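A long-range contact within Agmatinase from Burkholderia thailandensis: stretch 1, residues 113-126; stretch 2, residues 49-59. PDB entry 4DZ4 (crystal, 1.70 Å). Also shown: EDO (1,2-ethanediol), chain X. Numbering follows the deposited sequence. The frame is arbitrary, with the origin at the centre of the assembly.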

ATOM      1  N   SER B 113     -23.881  17.920  19.395  1.00 13.64           N
ATOM      2  CA  SER B 113     -24.257  16.867  20.369  1.00 13.36           C
ATOM      3  C   SER B 113     -23.084  15.967  20.787  1.00 12.53           C
ATOM      4  O   SER B 113     -23.230  15.150  21.701  1.00 12.17           O
ATOM      5  CB  SER B 113     -25.392  15.994  19.805  1.00 13.65           C
ATOM      6  OG  SER B 113     -24.883  15.096  18.806  1.00 13.09           O
ATOM      7  N   ILE B 114     -21.934  16.094  20.115  1.00 11.95           N
ATOM      8  CA  ILE B 114     -20.821  15.152  20.326  1.00 11.47           C
ATOM      9  C   ILE B 114     -20.145  15.342  21.682  1.00 11.27           C
ATOM     10  O   ILE B 114     -19.950  14.372  22.434  1.00 10.91           O
ATOM     11  CB  ILE B 114     -19.822  15.199  19.152  1.00 11.24           C
ATOM     12  CG1 ILE B 114     -20.544  14.706  17.873  1.00 11.55           C
ATOM     13  CG2 ILE B 114     -18.573  14.351  19.440  1.00 10.76           C
ATOM     14  CD1 ILE B 114     -19.717  14.942  16.621  1.00 11.67           C
ATOM     15  N   LYS B 115     -19.844  16.595  22.004  1.00 11.63           N
ATOM     16  CA  LYS B 115     -19.224  16.907  23.306  1.00 11.63           C
ATOM     17  C   LYS B 115     -20.075  16.353  24.468  1.00 11.62           C
ATOM     18  O   LYS B 115     -19.567  15.554  25.274  1.00 11.41           O
ATOM     19  CB  LYS B 115     -19.004  18.419  23.436  1.00 12.62           C
ATOM     20  CG  LYS B 115     -18.455  18.796  24.803  1.00 12.90           C
ATOM     21  CD  LYS B 115     -18.331  20.301  24.944  1.00 14.04           C
ATOM     22  CE  LYS B 115     -17.891  20.671  26.362  1.00 14.85           C
ATOM     23  NZ  LYS B 115     -18.028  22.161  26.543  1.00 15.81           N
ATOM     24  N   PRO B 116     -21.380  16.720  24.524  1.00 12.19           N
ATOM     25  CA  PRO B 116     -22.185  16.147  25.633  1.00 12.28           C
ATOM     26  C   PRO B 116     -22.299  14.611  25.591  1.00 11.89           C
ATOM     27  O   PRO B 116     -22.385  13.995  26.659  1.00 11.71           O
ATOM     28  CB  PRO B 116     -23.567  16.832  25.476  1.00 13.07           C
ATOM     29  CG  PRO B 116     -23.575  17.395  24.086  1.00 13.18           C
ATOM     30  CD  PRO B 116     -22.131  17.740  23.775  1.00 12.52           C
ATOM     31  N   ALA B 117     -22.309  14.006  24.383  1.00 11.43           N
ATOM     32  CA  ALA B 117     -22.354  12.534  24.260  1.00 11.37           C
ATOM     33  C   ALA B 117     -21.127  11.919  24.948  1.00 10.97           C
ATOM     34  O   ALA B 117     -21.266  10.955  25.696  1.00 11.64           O
ATOM     35  CB  ALA B 117     -22.439  12.072  22.786  1.00 11.04           C
ATOM     36  N   ILE B 118     -19.958  12.500  24.712  1.00 10.50           N
ATOM     37  CA  ILE B 118     -18.726  12.008  25.298  1.00 10.57           C
ATOM     38  C   ILE B 118     -18.702  12.234  26.834  1.00 10.94           C
ATOM     39  O   ILE B 118     -18.342  11.310  27.597  1.00 11.23           O
ATOM     40  CB  ILE B 118     -17.470  12.585  24.622  1.00 10.26           C
ATOM     41  CG1 ILE B 118     -17.467  12.234  23.121  1.00 10.04           C
ATOM     42  CG2 ILE B 118     -16.195  12.083  25.345  1.00 10.01           C
ATOM     43  CD1 ILE B 118     -16.445  13.019  22.314  1.00  9.95           C
ATOM     44  N   VAL B 119     -19.118  13.414  27.282  1.00 11.49           N
ATOM     45  CA  VAL B 119     -19.236  13.664  28.750  1.00 12.17           C
ATOM     46  C   VAL B 119     -20.139  12.600  29.379  1.00 12.95           C
ATOM     47  O   VAL B 119     -19.794  12.031  30.425  1.00 13.19           O
ATOM     48  CB  VAL B 119     -19.735  15.093  29.068  1.00 12.42           C
ATOM     49  CG1 VAL B 119     -19.909  15.300  30.585  1.00 13.18           C
ATOM     50  CG2 VAL B 119     -18.773  16.128  28.497  1.00 11.99           C
ATOM     51  N   GLU B 120     -21.279  12.295  28.757  1.00 13.14           N
ATOM     52  CA  GLU B 120     -22.239  11.368  29.376  1.00 14.23           C
ATOM     53  C   GLU B 120     -21.733   9.915  29.365  1.00 13.61           C
ATOM     54  O   GLU B 120     -21.983   9.148  30.280  1.00 13.88           O
ATOM     55  CB  GLU B 120     -23.585  11.473  28.657  1.00 15.24           C
ATOM     56  CG  GLU B 120     -24.631  10.467  29.095  1.00 16.93           C
ATOM     57  CD  GLU B 120     -25.054  10.603  30.558  1.00 19.27           C
ATOM     58  OE1 GLU B 120     -24.786  11.624  31.242  1.00 20.00           O
ATOM     59  OE2 GLU B 120     -25.670   9.639  31.048  1.00 21.82           O
ATOM     60  N   HIS B 121     -21.010   9.549  28.307  1.00 12.89           N
ATOM     61  CA  HIS B 121     -20.363   8.246  28.226  1.00 12.67           C
ATOM     62  C   HIS B 121     -19.419   8.089  29.401  1.00 12.63           C
ATOM     63  O   HIS B 121     -19.459   7.077  30.118  1.00 13.02           O
ATOM     64  CB  HIS B 121     -19.642   8.179  26.861  1.00 11.70           C
ATOM     65  CG  HIS B 121     -18.745   6.977  26.669  1.00 11.74           C
ATOM     66  ND1 HIS B 121     -19.220   5.749  26.360  1.00 11.87           N
ATOM     67  CD2 HIS B 121     -17.340   6.874  26.670  1.00 11.09           C
ATOM     68  CE1 HIS B 121     -18.175   4.898  26.221  1.00 11.79           C
ATOM     69  NE2 HIS B 121     -17.033   5.590  26.416  1.00 11.34           N
ATOM     70  N   ALA B 122     -18.587   9.096  29.628  1.00 12.63           N
ATOM     71  CA  ALA B 122     -17.596   9.037  30.713  1.00 13.11           C
ATOM     72  C   ALA B 122     -18.315   9.103  32.069  1.00 14.28           C
ATOM     73  O   ALA B 122     -17.990   8.363  32.990  1.00 14.42           O
ATOM     74  CB  ALA B 122     -16.583  10.168  30.580  1.00 12.60           C
ATOM     75  N   ARG B 123     -19.289  10.007  32.191  1.00 14.59           N
ATOM     76  CA  ARG B 123     -20.064  10.076  33.449  1.00 16.10           C
ATOM     77  C   ARG B 123     -20.649   8.722  33.832  1.00 16.48           C
ATOM     78  O   ARG B 123     -20.576   8.300  35.003  1.00 17.01           O
ATOM     79  CB  ARG B 123     -21.154  11.158  33.369  1.00 17.34           C
ATOM     80  CG  ARG B 123     -21.844  11.460  34.711  1.00 19.37           C
ATOM     81  CD  ARG B 123     -23.272  11.988  34.530  1.00 21.58           C
ATOM     82  NE  ARG B 123     -24.116  10.958  33.914  1.00 22.59           N
ATOM     83  CZ  ARG B 123     -24.724   9.971  34.569  1.00 24.40           C
ATOM     84  NH1 ARG B 123     -24.616   9.872  35.896  1.00 26.30           N
ATOM     85  NH2 ARG B 123     -25.439   9.070  33.903  1.00 24.47           N
ATOM     86  N   THR B 124     -21.251   8.041  32.860  1.00 15.90           N
ATOM     87  CA  THR B 124     -21.837   6.746  33.093  1.00 16.96           C
ATOM     88  C   THR B 124     -20.795   5.740  33.606  1.00 16.76           C
ATOM     89  O   THR B 124     -21.023   5.014  34.582  1.00 17.42           O
ATOM     90  CB  THR B 124     -22.514   6.214  31.810  1.00 17.04           C
ATOM     91  OG1 THR B 124     -23.636   7.047  31.534  1.00 18.54           O
ATOM     92  CG2 THR B 124     -23.018   4.789  32.015  1.00 17.96           C
ATOM     93  N   ILE B 125     -19.646   5.691  32.936  1.00 15.76           N
ATOM     94  CA  ILE B 125     -18.621   4.712  33.330  1.00 15.75           C
ATOM     95  C   ILE B 125     -18.046   5.086  34.698  1.00 16.60           C
ATOM     96  O   ILE B 125     -17.860   4.233  35.561  1.00 16.93           O
ATOM     97  CB  ILE B 125     -17.525   4.610  32.248  1.00 14.90           C
ATOM     98  CG1 ILE B 125     -18.142   3.985  30.980  1.00 14.84           C
ATOM     99  CG2 ILE B 125     -16.332   3.801  32.768  1.00 14.96           C
ATOM    100  CD1 ILE B 125     -17.332   4.286  29.725  1.00 14.17           C
ATOM    101  N   LEU B 126     -17.840   6.385  34.920  1.00 16.91           N
ATOM    102  CA  LEU B 126     -17.227   6.821  36.176  1.00 17.63           C
ATOM    103  C   LEU B 126     -18.114   6.590  37.408  1.00 18.82           C
ATOM    104  O   LEU B 126     -17.595   6.510  38.517  1.00 20.11           O
ATOM    105  CB  LEU B 126     -16.747   8.269  36.086  1.00 17.63           C
ATOM    106  CG  LEU B 126     -15.615   8.480  35.086  1.00 17.62           C
ATOM    107  CD1 LEU B 126     -15.333   9.967  34.953  1.00 17.43           C
ATOM    108  CD2 LEU B 126     -14.382   7.734  35.532  1.00 18.50           C
TER
HETATM  109  C1  EDO X 409     -18.274  20.795  20.547  1.00 25.32           C
HETATM  110  O1  EDO X 409     -19.184  21.867  20.294  1.00 29.56           O
HETATM  111  C2  EDO X 409     -18.603  19.476  19.826  1.00 24.53           C
HETATM  112  O2  EDO X 409     -19.837  18.884  20.252  1.00 17.96           O
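Stretch 2, residues 49-59: VVVSGVPLDLA

Stretch 2 lies on the helix of stretch 1 as an extended strand, residues 49 onward, that gives way to a loop that continues to Ala-59, the last residue of the stretch. The two run nearly antiparallel: their N-to-C directions differ by 157°, and the axes of helix and strand come within 10.5 Å, so the side chains alone bridge the gap. Ile-114 meets the loop: its CG2 lies 4.0 Å from CD1 of Leu-56, and its CD1 lies 3.5 Å from CD1 of Leu-58. Next to it, the backbone N of Lys-115 donates a hydrogen bond to O2 of the bound 1,2-ethanediol (2.9 Å), while the Lys-115 side chain starts away from stretch 2. One turn on, CD1 of Ile-118 packs on CG1 of Val-54 at 3.7 Å. Glu-120 and Arg-123, joined by a salt bridge (OE1 to NE, 2.8 Å), stay clear of the contact. His-121 makes the one polar link: its NE2 and OG of Ser-52 are hydrogen-bonded at 2.8 Å, the hydroxyl lying at the ring edge near its plane. Ile-125 closes the row, its CG2 3.8 Å from CB of Val-50. Along stretch 2, Val-50, Ser-52 and Val-54 point toward the helix, whereas Val-49 and Val-51 point away.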

ATOM      1  N   VAL B  49     -11.122  -1.552  35.291  1.00 14.47           N
ATOM      2  CA  VAL B  49     -10.825  -0.674  34.152  1.00 13.60           C
ATOM      3  C   VAL B  49     -11.764  -0.971  32.995  1.00 13.03           C
ATOM      4  O   VAL B  49     -11.965  -2.138  32.627  1.00 12.82           O
ATOM      5  CB  VAL B  49      -9.376  -0.809  33.640  1.00 13.39           C
ATOM      6  CG1 VAL B  49      -9.122   0.219  32.538  1.00 12.75           C
ATOM      7  CG2 VAL B  49      -8.359  -0.661  34.777  1.00 13.96           C
ATOM      8  N   VAL B  50     -12.311   0.099  32.417  1.00 12.52           N
ATOM      9  CA  VAL B  50     -13.151  -0.004  31.218  1.00 12.34           C
ATOM     10  C   VAL B  50     -12.388   0.573  30.025  1.00 11.82           C
ATOM     11  O   VAL B  50     -12.037   1.769  30.021  1.00 11.81           O
ATOM     12  CB  VAL B  50     -14.468   0.768  31.367  1.00 12.60           C
ATOM     13  CG1 VAL B  50     -15.242   0.776  30.042  1.00 12.93           C
ATOM     14  CG2 VAL B  50     -15.300   0.123  32.480  1.00 13.53           C
ATOM     15  N   VAL B  51     -12.164  -0.273  29.024  1.00 11.38           N
ATOM     16  CA  VAL B  51     -11.632   0.184  27.732  1.00 10.83           C
ATOM     17  C   VAL B  51     -12.834   0.527  26.847  1.00 10.74           C
ATOM     18  O   VAL B  51     -13.773  -0.286  26.752  1.00 11.20           O
ATOM     19  CB  VAL B  51     -10.780  -0.918  27.044  1.00 10.79           C
ATOM     20  CG1 VAL B  51     -10.229  -0.418  25.698  1.00 10.46           C
ATOM     21  CG2 VAL B  51      -9.609  -1.289  27.947  1.00 10.89           C
ATOM     22  N   SER B  52     -12.811   1.685  26.174  1.00 10.15           N
ATOM     23  CA  SER B  52     -13.895   2.003  25.252  1.00 10.09           C
ATOM     24  C   SER B  52     -13.311   2.838  24.136  1.00  9.73           C
ATOM     25  O   SER B  52     -12.217   3.396  24.300  1.00  9.83           O
ATOM     26  CB  SER B  52     -15.046   2.750  25.955  1.00 10.58           C
ATOM     27  OG  SER B  52     -14.669   4.073  26.328  1.00 10.68           O
ATOM     28  N   GLY B  53     -14.022   2.906  23.023  1.00  9.17           N
ATOM     29  CA  GLY B  53     -13.568   3.728  21.890  1.00  9.05           C
ATOM     30  C   GLY B  53     -14.435   4.980  21.739  1.00  9.21           C
ATOM     31  O   GLY B  53     -15.638   4.971  22.046  1.00  9.73           O
ATOM     32  N   VAL B  54     -13.830   6.061  21.250  1.00  9.13           N
ATOM     33  CA  VAL B  54     -14.595   7.250  20.836  1.00  9.24           C
ATOM     34  C   VAL B  54     -14.156   7.545  19.404  1.00  9.25           C
ATOM     35  O   VAL B  54     -13.072   8.083  19.198  1.00  8.97           O
ATOM     36  CB  VAL B  54     -14.358   8.503  21.742  1.00  9.43           C
ATOM     37  CG1 VAL B  54     -15.240   9.644  21.260  1.00  9.48           C
ATOM     38  CG2 VAL B  54     -14.705   8.205  23.207  1.00  9.73           C
ATOM     39  N   PRO B  55     -14.972   7.151  18.411  1.00  9.15           N
ATOM     40  CA  PRO B  55     -14.496   7.109  17.004  1.00  8.84           C
ATOM     41  C   PRO B  55     -14.736   8.437  16.283  1.00  9.03           C
ATOM     42  O   PRO B  55     -15.493   8.513  15.307  1.00  9.39           O
ATOM     43  CB  PRO B  55     -15.359   6.004  16.392  1.00  8.94           C
ATOM     44  CG  PRO B  55     -16.656   6.116  17.145  1.00  9.40           C
ATOM     45  CD  PRO B  55     -16.225   6.378  18.582  1.00  9.67           C
ATOM     46  N   LEU B  56     -14.065   9.471  16.764  1.00  8.89           N
ATOM     47  CA  LEU B  56     -14.263  10.838  16.252  1.00  8.91           C
ATOM     48  C   LEU B  56     -13.104  11.268  15.368  1.00  8.74           C
ATOM     49  O   LEU B  56     -11.935  11.091  15.749  1.00  8.85           O
ATOM     50  CB  LEU B  56     -14.323  11.790  17.435  1.00  9.31           C
ATOM     51  CG  LEU B  56     -14.515  13.278  17.132  1.00  9.51           C
ATOM     52  CD1 LEU B  56     -15.898  13.563  16.506  1.00 10.13           C
ATOM     53  CD2 LEU B  56     -14.326  14.139  18.390  1.00 10.17           C
ATOM     54  N   ASP B  57     -13.376  11.874  14.216  1.00  8.71           N
ATOM     55  CA  ASP B  57     -12.292  12.613  13.535  1.00  8.87           C
ATOM     56  C   ASP B  57     -12.774  13.938  12.941  1.00  9.14           C
ATOM     57  O   ASP B  57     -12.089  14.562  12.129  1.00  9.35           O
ATOM     58  CB  ASP B  57     -11.500  11.767  12.500  1.00  9.06           C
ATOM     59  CG  ASP B  57     -12.366  11.259  11.357  1.00  9.16           C
ATOM     60  OD1 ASP B  57     -13.499  11.718  11.224  1.00 10.32           O
ATOM     61  OD2 ASP B  57     -11.876  10.378  10.619  1.00  9.22           O
ATOM     62  N   LEU B  58     -13.932  14.391  13.401  1.00  9.55           N
ATOM     63  CA  LEU B  58     -14.495  15.665  12.912  1.00 10.12           C
ATOM     64  C   LEU B  58     -13.709  16.895  13.353  1.00 10.07           C
ATOM     65  O   LEU B  58     -13.850  17.970  12.780  1.00 10.79           O
ATOM     66  CB  LEU B  58     -15.979  15.804  13.336  1.00 10.88           C
ATOM     67  CG  LEU B  58     -16.869  14.635  12.909  1.00 11.43           C
ATOM     68  CD1 LEU B  58     -18.286  14.812  13.441  1.00 12.50           C
ATOM     69  CD2 LEU B  58     -16.901  14.500  11.379  1.00 11.74           C
ATOM     70  N   ALA B  59     -12.874  16.750  14.382  1.00  9.69           N
ATOM     71  CA  ALA B  59     -12.155  17.909  14.941  1.00  9.74           C
ATOM     72  C   ALA B  59     -10.741  18.029  14.349  1.00  9.56           C
ATOM     73  O   ALA B  59      -9.987  18.942  14.694  1.00  9.87           O
ATOM     74  CB  ALA B  59     -12.075  17.807  16.463  1.00  9.99           C
TER